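Local coordinates for protein SMG-7 (Caenorhabditis elegans, PDB 3ZHE) that pairs with SMG-5 through 14-3-3-like domains in a heterodimer required for efficient nonsense-mediated mRNA decay, at residues Ser342-Leu347 with Lys383-Glu388; Leu315-Ala320 with Tyr373-Thr378; Glu251-Ser256 with Cys289-Ser294. One frame throughout, in Å; residues are numbered along the deposited sequence.

Contact 1 (Ser342-Leu347 with Lys383-Glu388)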
loop_
_atom_site.group_PDB
_atom_site.type_symbol
_atom_site.label_atom_id
_atom_site.label_comp_id
_atom_site.label_asym_id
_atom_site.label_seq_id
_atom_site.Cartn_x
_atom_site.Cartn_y
_atom_site.Cartn_z
ATOM N N SER B 342 16.900 -30.885 -32.465
ATOM C CA SER B 342 15.591 -31.242 -31.919
ATOM C C SER B 342 14.984 -30.105 -31.099
ATOM O O SER B 342 13.819 -29.737 -31.290
ATOM C CB SER B 342 15.689 -32.505 -31.063
ATOM O OG SER B 342 16.563 -32.307 -29.967
ATOM N N ILE B 343 15.778 -29.555 -30.183
ATOM C CA ILE B 343 15.323 -28.451 -29.343
ATOM C C ILE B 343 14.928 -27.242 -30.191
ATOM O O ILE B 343 13.908 -26.603 -29.934
ATOM C CB ILE B 343 16.389 -28.054 -28.298
ATOM C CG1 ILE B 343 16.621 -29.205 -27.314
ATOM C CG2 ILE B 343 15.969 -26.805 -27.542
ATOM C CD1 ILE B 343 17.593 -28.878 -26.190
ATOM N N CYS B 344 15.729 -26.950 -31.211
ATOM C CA CYS B 344 15.443 -25.851 -32.135
ATOM C C CYS B 344 14.132 -26.056 -32.886
ATOM O O CYS B 344 13.366 -25.107 -33.083
ATOM C CB CYS B 344 16.586 -25.665 -33.134
ATOM S SG CYS B 344 18.052 -24.858 -32.453
ATOM N N GLU B 345 13.879 -27.291 -33.312
ATOM C CA GLU B 345 12.609 -27.619 -33.951
ATOM C C GLU B 345 11.463 -27.379 -32.979
ATOM O O GLU B 345 10.424 -26.841 -33.356
ATOM C CB GLU B 345 12.577 -29.074 -34.414
ATOM C CG GLU B 345 11.281 -29.444 -35.129
ATOM C CD GLU B 345 10.813 -30.854 -34.815
ATOM O OE1 GLU B 345 11.489 -31.543 -34.024
ATOM O OE2 GLU B 345 9.766 -31.272 -35.355
ATOM N N TRP B 346 11.663 -27.791 -31.729
ATOM C CA TRP B 346 10.663 -27.600 -30.682
ATOM C C TRP B 346 10.336 -26.122 -30.513
ATOM O O TRP B 346 9.169 -25.735 -30.447
ATOM C CB TRP B 346 11.164 -28.174 -29.353
ATOM C CG TRP B 346 10.154 -28.109 -28.244
ATOM C CD1 TRP B 346 8.809 -27.921 -28.369
ATOM C CD2 TRP B 346 10.410 -28.232 -26.837
ATOM N NE1 TRP B 346 8.211 -27.921 -27.133
ATOM C CE2 TRP B 346 9.172 -28.111 -26.175
ATOM C CE3 TRP B 346 11.565 -28.435 -26.074
ATOM C CZ2 TRP B 346 9.055 -28.184 -24.791
ATOM C CZ3 TRP B 346 11.446 -28.508 -24.697
ATOM C CH2 TRP B 346 10.200 -28.382 -24.070
ATOM N N LEU B 347 11.379 -25.303 -30.439
ATOM C CA LEU B 347 11.223 -23.867 -30.254
ATOM C C LEU B 347 10.530 -23.209 -31.447
ATOM O O LEU B 347 9.693 -22.323 -31.275
ATOM C CB LEU B 347 12.583 -23.210 -30.004
ATOM C CG LEU B 347 13.311 -23.583 -28.710
ATOM C CD1 LEU B 347 14.706 -22.978 -28.683
ATOM C CD2 LEU B 347 12.509 -23.137 -27.498
ATOM N N LYS B 383 19.822 -18.169 -31.934
ATOM C CA LYS B 383 21.073 -18.150 -31.184
ATOM C C LYS B 383 21.725 -19.530 -31.142
ATOM O O LYS B 383 22.926 -19.669 -31.396
ATOM C CB LYS B 383 20.830 -17.635 -29.763
ATOM N N LEU B 384 20.928 -20.548 -30.820
ATOM C CA LEU B 384 21.419 -21.927 -30.795
ATOM C C LEU B 384 21.956 -22.358 -32.159
ATOM O O LEU B 384 23.053 -22.927 -32.271
ATOM C CB LEU B 384 20.304 -22.878 -30.358
ATOM C CG LEU B 384 20.160 -23.147 -28.861
ATOM C CD1 LEU B 384 18.802 -23.753 -28.556
ATOM C CD2 LEU B 384 21.274 -24.066 -28.383
ATOM N N VAL B 385 21.166 -22.079 -33.193
ATOM C CA VAL B 385 21.551 -22.360 -34.569
ATOM C C VAL B 385 22.863 -21.667 -34.912
ATOM O O VAL B 385 23.712 -22.237 -35.596
ATOM C CB VAL B 385 20.449 -21.923 -35.562
ATOM C CG1 VAL B 385 20.955 -21.975 -36.994
ATOM C CG2 VAL B 385 19.222 -22.794 -35.403
ATOM N N GLU B 386 23.032 -20.442 -34.425
ATOM C CA GLU B 386 24.276 -19.713 -34.649
ATOM C C GLU B 386 25.465 -20.377 -33.966
ATOM O O GLU B 386 26.551 -20.457 -34.541
ATOM C CB GLU B 386 24.158 -18.263 -34.187
ATOM C CG GLU B 386 23.479 -17.354 -35.192
ATOM C CD GLU B 386 23.728 -15.888 -34.906
ATOM O OE1 GLU B 386 24.791 -15.569 -34.332
ATOM O OE2 GLU B 386 22.863 -15.056 -35.249
ATOM N N ILE B 387 25.254 -20.849 -32.740
ATOM C CA ILE B 387 26.305 -21.534 -31.993
ATOM C C ILE B 387 26.755 -22.816 -32.691
ATOM O O ILE B 387 27.951 -23.117 -32.750
ATOM C CB ILE B 387 25.858 -21.855 -30.558
ATOM C CG1 ILE B 387 25.509 -20.565 -29.815
ATOM C CG2 ILE B 387 26.948 -22.615 -29.815
ATOM C CD1 ILE B 387 26.653 -19.581 -29.741
ATOM N N GLU B 388 25.798 -23.567 -33.225
ATOM C CA GLU B 388 26.133 -24.802 -33.927
ATOM C C GLU B 388 26.767 -24.524 -35.287
ATOM O O GLU B 388 27.651 -25.258 -35.731
ATOM C CB GLU B 388 24.890 -25.675 -34.110
ATOM C CG GLU B 388 25.174 -27.024 -34.755
ATOM C CD GLU B 388 26.101 -27.880 -33.915
ATOM O OE1 GLU B 388 25.900 -27.933 -32.684
ATOM O OE2 GLU B 388 27.034 -28.489 -34.481
#

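Contact 2 (Leu315-Ala320 with Tyr373-Thr378)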
loop_
_atom_site.group_PDB
_atom_site.type_symbol
_atom_site.label_atom_id
_atom_site.label_comp_id
_atom_site.label_asym_id
_atom_site.label_seq_id
_atom_site.Cartn_x
_atom_site.Cartn_y
_atom_site.Cartn_z
ATOM N N LEU B 315 14.501 -22.480 -17.214
ATOM C CA LEU B 315 15.458 -23.429 -17.766
ATOM C C LEU B 315 15.893 -23.010 -19.168
ATOM O O LEU B 315 17.022 -23.272 -19.582
ATOM C CB LEU B 315 14.866 -24.839 -17.780
ATOM C CG LEU B 315 15.823 -25.954 -17.360
ATOM C CD1 LEU B 315 16.428 -25.652 -15.996
ATOM C CD2 LEU B 315 15.115 -27.301 -17.349
ATOM N N LEU B 316 14.992 -22.353 -19.893
ATOM C CA LEU B 316 15.326 -21.813 -21.204
ATOM C C LEU B 316 16.202 -20.573 -21.069
ATOM O O LEU B 316 17.025 -20.287 -21.937
ATOM C CB LEU B 316 14.063 -21.480 -22.006
ATOM C CG LEU B 316 13.228 -22.654 -22.525
ATOM C CD1 LEU B 316 12.187 -22.167 -23.522
ATOM C CD2 LEU B 316 14.107 -23.738 -23.137
ATOM N N HIS B 317 16.024 -19.839 -19.974
ATOM C CA HIS B 317 16.803 -18.628 -19.739
ATOM C C HIS B 317 18.241 -18.926 -19.329
ATOM O O HIS B 317 19.156 -18.177 -19.672
ATOM C CB HIS B 317 16.121 -17.731 -18.706
ATOM C CG HIS B 317 15.234 -16.689 -19.311
ATOM N ND1 HIS B 317 15.729 -15.605 -20.003
ATOM C CD2 HIS B 317 13.886 -16.567 -19.336
ATOM C CE1 HIS B 317 14.724 -14.858 -20.426
ATOM N NE2 HIS B 317 13.595 -15.420 -20.036
ATOM N N ILE B 318 18.438 -20.014 -18.593
ATOM C CA ILE B 318 19.784 -20.450 -18.237
ATOM C C ILE B 318 20.536 -20.856 -19.502
ATOM O O ILE B 318 21.732 -20.595 -19.646
ATOM C CB ILE B 318 19.760 -21.615 -17.224
ATOM C CG1 ILE B 318 19.166 -21.147 -15.894
ATOM C CG2 ILE B 318 21.160 -22.171 -17.008
ATOM C CD1 ILE B 318 19.265 -22.167 -14.784
ATOM N N LEU B 319 19.810 -21.476 -20.427
ATOM C CA LEU B 319 20.364 -21.871 -21.716
ATOM C C LEU B 319 20.824 -20.661 -22.519
ATOM O O LEU B 319 21.922 -20.657 -23.078
ATOM C CB LEU B 319 19.329 -22.658 -22.519
ATOM C CG LEU B 319 19.759 -23.082 -23.924
ATOM C CD1 LEU B 319 20.824 -24.164 -23.854
ATOM C CD2 LEU B 319 18.561 -23.544 -24.741
ATOM N N ALA B 320 19.976 -19.639 -22.577
ATOM C CA ALA B 320 20.297 -18.415 -23.301
ATOM C C ALA B 320 21.484 -17.703 -22.662
ATOM O O ALA B 320 22.266 -17.044 -23.347
ATOM C CB ALA B 320 19.086 -17.497 -23.357
ATOM N N TYR B 373 16.333 -8.371 -25.386
ATOM C CA TYR B 373 15.240 -8.785 -24.514
ATOM C C TYR B 373 13.945 -8.041 -24.843
ATOM O O TYR B 373 13.987 -6.944 -25.400
ATOM C CB TYR B 373 15.630 -8.580 -23.047
ATOM C CG TYR B 373 16.394 -9.744 -22.464
ATOM C CD1 TYR B 373 15.728 -10.800 -21.858
ATOM C CD2 TYR B 373 17.780 -9.794 -22.529
ATOM C CE1 TYR B 373 16.419 -11.870 -21.327
ATOM C CE2 TYR B 373 18.481 -10.862 -22.000
ATOM C CZ TYR B 373 17.795 -11.896 -21.400
ATOM O OH TYR B 373 18.486 -12.963 -20.872
ATOM N N PRO B 374 12.783 -8.635 -24.510
ATOM C CA PRO B 374 12.576 -9.927 -23.838
ATOM C C PRO B 374 12.903 -11.120 -24.733
ATOM O O PRO B 374 12.986 -10.977 -25.953
ATOM C CB PRO B 374 11.084 -9.908 -23.504
ATOM C CG PRO B 374 10.488 -9.051 -24.554
ATOM C CD PRO B 374 11.502 -7.974 -24.815
ATOM N N LEU B 375 13.094 -12.282 -24.119
ATOM C CA LEU B 375 13.501 -13.476 -24.846
ATOM C C LEU B 375 12.408 -13.944 -25.795
ATOM O O LEU B 375 11.349 -14.404 -25.368
ATOM C CB LEU B 375 13.875 -14.593 -23.872
ATOM C CG LEU B 375 14.543 -15.828 -24.475
ATOM C CD1 LEU B 375 15.755 -15.432 -25.305
ATOM C CD2 LEU B 375 14.943 -16.798 -23.377
ATOM N N THR B 376 12.675 -13.810 -27.088
ATOM C CA THR B 376 11.737 -14.237 -28.113
ATOM C C THR B 376 11.900 -15.731 -28.367
ATOM O O THR B 376 13.020 -16.246 -28.401
ATOM C CB THR B 376 11.942 -13.444 -29.421
ATOM O OG1 THR B 376 11.737 -12.048 -29.169
ATOM C CG2 THR B 376 10.971 -13.909 -30.493
ATOM N N ARG B 377 10.774 -16.420 -28.523
ATOM C CA ARG B 377 10.762 -17.850 -28.804
ATOM C C ARG B 377 11.599 -18.205 -30.035
ATOM O O ARG B 377 12.208 -19.274 -30.099
ATOM C CB ARG B 377 9.318 -18.329 -28.972
ATOM C CG ARG B 377 9.170 -19.691 -29.614
ATOM C CD ARG B 377 7.764 -20.233 -29.436
ATOM N NE ARG B 377 6.749 -19.272 -29.859
ATOM C CZ ARG B 377 6.224 -19.227 -31.079
ATOM N NH1 ARG B 377 6.617 -20.089 -32.007
ATOM N NH2 ARG B 377 5.303 -18.318 -31.371
ATOM N N THR B 378 11.643 -17.297 -31.003
ATOM C CA THR B 378 12.400 -17.518 -32.229
ATOM C C THR B 378 13.875 -17.160 -32.051
ATOM O O THR B 378 14.763 -17.865 -32.543
ATOM C CB THR B 378 11.831 -16.681 -33.389
ATOM O OG1 THR B 378 10.419 -16.901 -33.493
ATOM C CG2 THR B 378 12.493 -17.055 -34.704
#

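Contact 3 (Glu251-Ser256 with Cys289-Ser294)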
loop_
_atom_site.group_PDB
_atom_site.type_symbol
_atom_site.label_atom_id
_atom_site.label_comp_id
_atom_site.label_asym_id
_atom_site.label_seq_id
_atom_site.Cartn_x
_atom_site.Cartn_y
_atom_site.Cartn_z
ATOM N N GLU B 251 27.641 -29.992 -13.605
ATOM C CA GLU B 251 26.405 -30.768 -13.549
ATOM C C GLU B 251 25.357 -30.088 -12.671
ATOM O O GLU B 251 24.170 -30.090 -12.997
ATOM C CB GLU B 251 26.674 -32.188 -13.037
ATOM C CG GLU B 251 27.513 -33.055 -13.962
ATOM C CD GLU B 251 27.813 -34.419 -13.370
ATOM O OE1 GLU B 251 26.961 -34.950 -12.626
ATOM O OE2 GLU B 251 28.906 -34.957 -13.642
ATOM N N GLU B 252 25.801 -29.499 -11.563
ATOM C CA GLU B 252 24.890 -28.779 -10.677
ATOM C C GLU B 252 24.520 -27.406 -11.240
ATOM O O GLU B 252 23.389 -26.943 -11.084
ATOM C CB GLU B 252 25.499 -28.633 -9.279
ATOM C CG GLU B 252 24.626 -27.865 -8.292
ATOM C CD GLU B 252 23.277 -28.519 -8.072
ATOM O OE1 GLU B 252 23.213 -29.766 -8.059
ATOM O OE2 GLU B 252 22.280 -27.782 -7.922
ATOM N N ALA B 253 25.477 -26.768 -11.905
ATOM C CA ALA B 253 25.302 -25.420 -12.432
ATOM C C ALA B 253 24.378 -25.403 -13.641
ATOM O O ALA B 253 23.919 -24.344 -14.067
ATOM C CB ALA B 253 26.650 -24.813 -12.789
ATOM N N ALA B 254 24.112 -26.583 -14.195
ATOM C CA ALA B 254 23.173 -26.708 -15.306
ATOM C C ALA B 254 21.757 -26.240 -14.951
ATOM O O ALA B 254 20.966 -25.916 -15.839
ATOM C CB ALA B 254 23.143 -28.143 -15.812
ATOM N N THR B 255 21.438 -26.203 -13.658
ATOM C CA THR B 255 20.075 -25.903 -13.222
ATOM C C THR B 255 19.951 -24.692 -12.295
ATOM O O THR B 255 18.890 -24.468 -11.710
ATOM C CB THR B 255 19.444 -27.105 -12.491
ATOM O OG1 THR B 255 19.997 -27.208 -11.172
ATOM C CG2 THR B 255 19.703 -28.395 -13.252
ATOM N N SER B 256 21.019 -23.913 -12.155
ATOM C CA SER B 256 20.993 -22.782 -11.231
ATOM C C SER B 256 21.645 -21.519 -11.789
ATOM O O SER B 256 22.839 -21.503 -12.092
ATOM C CB SER B 256 21.639 -23.165 -9.897
ATOM O OG SER B 256 20.924 -24.214 -9.266
ATOM N N CYS B 289 30.904 -25.949 -20.220
ATOM C CA CYS B 289 30.554 -26.990 -21.182
ATOM C C CYS B 289 29.802 -28.151 -20.539
ATOM O O CYS B 289 28.840 -28.667 -21.119
ATOM C CB CYS B 289 31.797 -27.498 -21.917
ATOM S SG CYS B 289 32.398 -26.384 -23.206
ATOM N N THR B 290 30.236 -28.563 -19.350
ATOM C CA THR B 290 29.526 -29.615 -18.622
ATOM C C THR B 290 28.066 -29.218 -18.396
ATOM O O THR B 290 27.135 -29.990 -18.688
ATOM C CB THR B 290 30.194 -29.921 -17.268
ATOM O OG1 THR B 290 31.490 -30.492 -17.490
ATOM C CG2 THR B 290 29.349 -30.898 -16.464
ATOM N N ALA B 291 27.877 -28.000 -17.894
ATOM C CA ALA B 291 26.542 -27.452 -17.673
ATOM C C ALA B 291 25.720 -27.431 -18.962
ATOM O O ALA B 291 24.541 -27.791 -18.961
ATOM C CB ALA B 291 26.637 -26.057 -17.079
ATOM N N TYR B 292 26.354 -27.012 -20.054
ATOM C CA TYR B 292 25.702 -26.947 -21.361
ATOM C C TYR B 292 25.186 -28.321 -21.778
ATOM O O TYR B 292 24.031 -28.465 -22.187
ATOM C CB TYR B 292 26.676 -26.393 -22.407
ATOM C CG TYR B 292 26.069 -26.132 -23.770
ATOM C CD1 TYR B 292 24.987 -25.273 -23.919
ATOM C CD2 TYR B 292 26.594 -26.726 -24.911
ATOM C CE1 TYR B 292 24.436 -25.025 -25.166
ATOM C CE2 TYR B 292 26.052 -26.484 -26.160
ATOM C CZ TYR B 292 24.973 -25.633 -26.282
ATOM O OH TYR B 292 24.430 -25.391 -27.524
ATOM N N ARG B 293 26.047 -29.327 -21.655
ATOM C CA ARG B 293 25.679 -30.708 -21.959
ATOM C C ARG B 293 24.480 -31.176 -21.139
ATOM O O ARG B 293 23.453 -31.588 -21.696
ATOM C CB ARG B 293 26.863 -31.638 -21.695
ATOM C CG ARG B 293 27.971 -31.566 -22.730
ATOM C CD ARG B 293 29.257 -32.158 -22.177
ATOM N NE ARG B 293 30.094 -32.736 -23.223
ATOM C CZ ARG B 293 31.321 -33.205 -23.020
ATOM N NH1 ARG B 293 31.860 -33.154 -21.810
ATOM N NH2 ARG B 293 32.012 -33.717 -24.029
ATOM N N SER B 294 24.619 -31.107 -19.816
ATOM C CA SER B 294 23.568 -31.573 -18.912
ATOM C C SER B 294 22.225 -30.889 -19.178
ATOM O O SER B 294 21.183 -31.549 -19.269
ATOM C CB SER B 294 23.989 -31.371 -17.453
ATOM O OG SER B 294 22.968 -31.777 -16.558
#

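Contact 1 (Ser342-Leu347 with Lys383-Glu388)
The sulphur of Cys-344 meets three carbon groups of the facing helix. Cys-344 SG lies 3.7 Å from Leu-384 CB, and Val-385 CG2 comes to 3.8 Å from the same sulphur; Leu-384 CD1 is a little farther off, at 4.1 Å from Cys-344 SG. The sulphur is anti to its own carbonyl carbon (chi1 -76°), which carries it off the helix 337-348 toward the helix 377-389. Val-385 offers one branch, CG2, and sits at the solvent-exposed border of the contact.

Leu-384 is the other busy residue. Its CB meets the cysteine sulphur, and its CD1 methyl, besides touching that sulphur, lies near Ile-343 and Leu-347, one helical turn apart: Leu-347 CD1 touches Leu-384 CD1 at 4.2 Å, and Ile-343 CG2 stands 4.3 Å from Leu-384 CD1. The leucine pair meets methyl to methyl, the two side chains crossing at about a right angle. What joins 342-347 to 383-388 is van der Waals packing.

The helices run nearly antiparallel, at 156° between their N-to-C directions, with their axes 10.3 Å apart at closest approach, a spacing bridged by side chains. Beneath this pair, helix 277-304 receives Ile-343 on Leu-296 and Leu-299, and Leu-384 on Tyr-292. On the flank turned from 383-388, Ser-342 OG is in hydrogen-bonding contact with both Asp-300 OD1 and Glu-339 O, which would have to share its one proton; the aspartate ties helix 337-348 to the same long helix by a polar link. Such a seam of aliphatic side chains and a cysteine is antiparallel helix packing within an all-alpha domain, here probably the helical domain that accompanies the 14-3-3-like one.

Contact 2 (Leu315-Ala320 with Tyr373-Thr378)
Leu-375 CG, anti to its backbone N (chi1 -170°), is turned toward helix 313-322 and His-317, while Tyr-373 CG, beside its own backbone N, sets the ring off toward the edge of the imidazole. The leucine and the histidine reach toward each other tip to tip, and the methyl CD2 of Leu-375 ends over one face of the imidazole. It lies 3.7 Å from the centroid of the His-317 ring, 18° off the normal, a CH-pi contact set slightly toward the rim. Leu-375 CB adds to it, 3.6 Å from His-317 CE1.

Tyr-373 comes at the edge instead. Its CE1 is 3.6 Å from CE1 of His-317, and the two rings are almost coplanar, their planes at 4°, so they meet rim to rim with neither over the face of the other. Between these two partners the Tyr-373–Pro-374 peptide bond is cis.

The far nitrogen of the imidazole looks elsewhere: His-317 NE2 hydrogen-bonds to the backbone oxygen of Ile-356, so this nitrogen carries a proton and the ring's rotation is fixed from outside the two segments. One turn further along the helix, Ala-320 CB supports the same leucine methyl, 4.2 Å from Leu-375 CD2.

The extended run 373-376 thus lies against one side of helix 313-322 just before the chain enters helix 377-389. Helix 313-322 also packs elsewhere: Leu-315 and Leu-319 on Leu-295 of helix 277-304, and Ala-320 and Leu-319 on Leu-380 and Leu-384, respectively, of helix 377-389.

Contact 3 (Glu251-Ser256 with Cys289-Ser294)
Ala-254 CB presses against the backbone of the helix opposite, 3.5 Å from Ala-291 O, and is met as well by Ser-294 OG at 3.7 Å. The two alanine methyls also pack together, Ala-254 CB to Ala-291 CB at 4.3 Å. With such small side chains on both sides, the backbones come very near: the CA atoms of Ala-254 and Ala-291 are only 4.2 Å apart. Ala-253 adds its CB at the side of the Ala-291 methyl.

Next to Ala-291 in its helix, Thr-290 reaches across with its methyl to Glu-251, a turn before Ala-254. Thr-290 CG2, anti to the backbone N, lies 3.5 Å from Glu-251 N and also touches the aliphatic stem of the glutamate, at 3.8 Å from Glu-251 CG. The two side chains cross obliquely, Glu-251 at the exposed border and Thr-290 buried. The hydroxyl of Thr-290 turns back into its own helix and hydrogen-bonds to Thr-286 O.

This is an alanine-lined close approach between helix 277-304 and the type I beta turn, Ala-253 to Ser-256, that lies between helices 243-253 and 257-270, in a stack of helices whose family is assigned to the TPR clan. Ser-256 occupies the N-cap position of helix 257-270.

The turn has modest internal support, with weak bonds from Thr-255 N and Thr-255 OG1 to Glu-252 O. From the turn, Ala-253 packs on Met-259 and Ile-260 of helix 257-270. On the other side, Tyr-292 leaves its helix away from 251-256, and its side chain packs on Leu-323, Leu-329 and Ile-332, and Arg-293 NH2 hydrogen-bonds to Gln-335 OE1.

Overall arrangement
All three contacts are mostly buried and lie on the same side of the chain's centre; contacts 1 and 3 each take in one exposed residue, Val-385 and Glu-251. Contacts 1 and 2 are the closest pair, with centres about 12 Å apart, and share helix 377-389: one uses its body, the other the run leading into it. Contact 3 lies about 17 Å from contact 1, centre to centre, meeting it where Leu-384 CD2 touches Tyr-292 OH, and about 16 Å from contact 2, where Ile-318 packs on Ser-256 and Leu-319 on Tyr-292. The chemistry changes accordingly, from branched aliphatics and a sulphur, through a histidine flanked by methyl and ring, to alanines where backbones come close together.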